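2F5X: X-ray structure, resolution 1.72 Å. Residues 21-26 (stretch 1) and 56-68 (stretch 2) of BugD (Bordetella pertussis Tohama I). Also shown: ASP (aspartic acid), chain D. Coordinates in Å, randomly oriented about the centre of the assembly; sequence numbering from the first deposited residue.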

# COMPACT_ATOMS: atom_id res chain seq x y z
N MSE A 21 7.69 1.78 -15.01
CA MSE A 21 6.80 2.04 -13.88
C MSE A 21 7.52 1.59 -12.62
O MSE A 21 7.76 0.40 -12.42
CB MSE A 21 5.48 1.31 -14.05
CG MSE A 21 4.71 1.06 -12.75
SE MSE A 21 2.92 0.39 -13.06
CE MSE A 21 2.44 1.92 -13.71
N VAL A 22 7.88 2.54 -11.77
CA VAL A 22 8.59 2.24 -10.53
C VAL A 22 7.60 1.90 -9.42
O VAL A 22 6.68 2.66 -9.14
CB VAL A 22 9.50 3.43 -10.11
CG1 VAL A 22 10.13 3.22 -8.71
CG2 VAL A 22 10.56 3.70 -11.20
N VAL A 23 7.83 0.74 -8.80
CA VAL A 23 7.10 0.30 -7.61
C VAL A 23 8.12 0.34 -6.47
O VAL A 23 9.10 -0.40 -6.51
CB VAL A 23 6.60 -1.15 -7.82
CG1 VAL A 23 6.10 -1.76 -6.51
CG2 VAL A 23 5.51 -1.18 -8.87
N PRO A 24 7.95 1.23 -5.49
CA PRO A 24 8.94 1.38 -4.41
C PRO A 24 9.03 0.25 -3.37
O PRO A 24 9.33 0.51 -2.20
CB PRO A 24 8.52 2.69 -3.74
CG PRO A 24 7.75 3.43 -4.85
CD PRO A 24 6.91 2.27 -5.40
N PHE A 25 8.79 -0.99 -3.80
CA PHE A 25 8.81 -2.15 -2.91
C PHE A 25 9.26 -3.39 -3.65
O PHE A 25 9.24 -3.44 -4.88
CB PHE A 25 7.42 -2.41 -2.32
CG PHE A 25 6.94 -1.29 -1.44
CD1 PHE A 25 7.42 -1.15 -0.14
CD2 PHE A 25 6.02 -0.37 -1.92
CE1 PHE A 25 7.00 -0.11 0.67
CE2 PHE A 25 5.58 0.68 -1.11
CZ PHE A 25 6.06 0.81 0.19
N ALA A 26 9.66 -4.40 -2.87
CA ALA A 26 10.14 -5.66 -3.42
C ALA A 26 9.12 -6.30 -4.35
O ALA A 26 7.90 -6.23 -4.12
CB ALA A 26 10.50 -6.60 -2.28
N GLY A 56 12.91 -0.98 -3.71
CA GLY A 56 12.56 -0.98 -2.30
C GLY A 56 13.55 -0.22 -1.44
O GLY A 56 14.69 0.05 -1.85
N GLY A 57 13.10 0.14 -0.24
CA GLY A 57 13.93 0.81 0.75
C GLY A 57 13.18 1.94 1.43
O GLY A 57 12.39 2.63 0.78
N ALA A 58 13.45 2.12 2.72
CA ALA A 58 12.91 3.22 3.53
C ALA A 58 11.41 3.45 3.33
O ALA A 58 10.96 4.60 3.13
CB ALA A 58 13.70 4.52 3.30
N GLY A 59 10.64 2.36 3.38
CA GLY A 59 9.19 2.42 3.38
C GLY A 59 8.56 2.94 2.09
O GLY A 59 7.42 3.39 2.10
N GLY A 60 9.31 2.87 0.99
CA GLY A 60 8.84 3.36 -0.29
C GLY A 60 9.40 4.73 -0.67
O GLY A 60 9.20 5.19 -1.80
N THR A 61 10.09 5.40 0.26
CA THR A 61 10.54 6.76 -0.04
C THR A 61 11.67 6.78 -1.06
O THR A 61 11.79 7.75 -1.80
CB THR A 61 10.98 7.57 1.20
OG1 THR A 61 12.01 6.86 1.91
CG2 THR A 61 9.84 7.69 2.21
N ILE A 62 12.49 5.74 -1.09
CA ILE A 62 13.59 5.67 -2.05
C ILE A 62 13.05 5.60 -3.48
O ILE A 62 13.51 6.34 -4.37
CB ILE A 62 14.55 4.49 -1.72
CG1 ILE A 62 15.25 4.71 -0.37
CG2 ILE A 62 15.56 4.26 -2.85
CD1 ILE A 62 15.96 6.00 -0.22
N GLY A 63 12.07 4.72 -3.70
CA GLY A 63 11.46 4.60 -5.02
C GLY A 63 10.73 5.86 -5.43
O GLY A 63 10.83 6.31 -6.58
N THR A 64 10.00 6.45 -4.49
CA THR A 64 9.26 7.68 -4.76
C THR A 64 10.21 8.80 -5.14
O THR A 64 9.97 9.53 -6.11
CB THR A 64 8.42 8.06 -3.53
OG1 THR A 64 7.41 7.05 -3.33
CG2 THR A 64 7.62 9.36 -3.81
N THR A 65 11.30 8.89 -4.39
CA THR A 65 12.33 9.89 -4.64
C THR A 65 12.97 9.69 -6.01
O THR A 65 13.24 10.67 -6.72
CB THR A 65 13.39 9.83 -3.53
OG1 THR A 65 12.78 10.27 -2.31
CG2 THR A 65 14.49 10.87 -3.77
N GLN A 66 13.21 8.42 -6.37
CA GLN A 66 13.79 8.11 -7.67
C GLN A 66 12.97 8.72 -8.82
O GLN A 66 13.54 9.35 -9.72
CB GLN A 66 13.96 6.61 -7.87
CG GLN A 66 14.62 6.27 -9.19
CD GLN A 66 14.77 4.79 -9.42
OE1 GLN A 66 15.43 4.11 -8.64
NE2 GLN A 66 14.15 4.28 -10.49
N VAL A 67 11.66 8.53 -8.78
CA VAL A 67 10.81 9.12 -9.81
C VAL A 67 10.78 10.64 -9.69
O VAL A 67 10.81 11.35 -10.71
CB VAL A 67 9.39 8.51 -9.84
CG1 VAL A 67 8.54 9.14 -10.95
CG2 VAL A 67 9.47 7.02 -10.06
N ALA A 68 10.77 11.17 -8.46
CA ALA A 68 10.79 12.63 -8.30
C ALA A 68 12.00 13.25 -9.01
O ALA A 68 11.90 14.36 -9.56
CB ALA A 68 10.78 13.03 -6.82
N ASP D . 2.69 -2.06 -0.49
CA ASP D . 4.02 -2.54 0.00
C ASP D . 4.60 -3.60 -0.92
O ASP D . 5.44 -4.42 -0.49
CB ASP D . 3.90 -3.08 1.42
CG ASP D . 3.55 -2.01 2.42
OD1 ASP D . 3.21 -2.38 3.57
OD2 ASP D . 3.60 -0.79 2.14
OXT ASP D . 4.22 -3.64 -2.09
O HOH W 1 10.46 -0.35 0.27

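No direct hydrogen bond joins these two stretches of BugD, yet their CA atoms come within about 4 Å of each other: Pro24 CA lies 4.1 Å from Gly63 CA, and Phe25 CA lies 4.0 Å from Gly56 CA. The contact illustrates a general principle, that glycine lets a bulky side chain settle directly against main chain, so that close packing and a few weak polar contacts take the place of conventional bonding.

The framework is a strand, residues 21-23, set against a helix, residues 61-68. Their axes approach to 8.2 Å and run nearly antiparallel, at 156°. The strand's alternation sorts its side chains: Val22 points toward the helix, whereas Met21, present as selenomethionine, and Val23 point away. Val22 meets Val67 in an apolar contact, Val22 CB to Val67 CG2 at 3.6 Å, and its other neighbours lie along the same helix, with Val22 CG2 3.7 Å from Gln66 NE2 and Val22 CG1 3.8 Å from Gly63 O. Since Gly63 and Val67 are four residues apart, they present themselves on the same side of the helix.

Pro24 shows the principle most clearly. Its CA-to-CB bond points toward stretch 2, and Pro24 CB sits 3.7 Å from Gly63 CA. A CB on Gly63 would point toward stretch 1 and come within 2.5 Å of Pro24 CB, a clash. The absence of that atom is what admits the ring. Pro24 CB also lies 3.2 Å from Gly60 O, a carbonyl already occupied as the acceptor of the first helical turn: Thr64 N bonds to Gly60 O at 3.1 Å, and Thr64 OG1 bonds to the same Gly60 O at 3.0 Å. The proline thus packs on a carbonyl oxygen, Gly60 O, that already accepts hydrogen bonds within its own stretch.

Gly60, at the N-cap position, has two grounds for lacking a side chain. Its phi/psi of 101/-9 would jam a CB against the preceding carbonyl oxygen, and that CB would also fall 2.9 Å from Phe25 CZ. Phe25 itself starts away from stretch 2, but the end of its side chain comes nearer, bringing CZ to 3.5 Å from Gly59 O and CE1 to 3.8 Å from Gly60 N. The bound aspartic acid places its CA over one face of this ring, so the phenyl group links the glycine-rich loop to the ligand.

The carbonyl of Pro24 supplies the polar component. Pro24 O receives CA-H...O contacts from Gly56 CA at 3.6 Å and Gly60 CA at 3.5 Å, with angles at hydrogen of 173° and 155°. Such contacts are weak individually, but they direct polarized C-H groups at an acceptor that no donor of stretch 2 reaches directly. A water sits close by: its O is 2.8 Å from Pro24 O, in position to donate, and accepts from Gly57 N at 2.7 Å. The two backbone atoms, Pro24 O and Gly57 N, are 4.3 Å apart, too far to bond themselves.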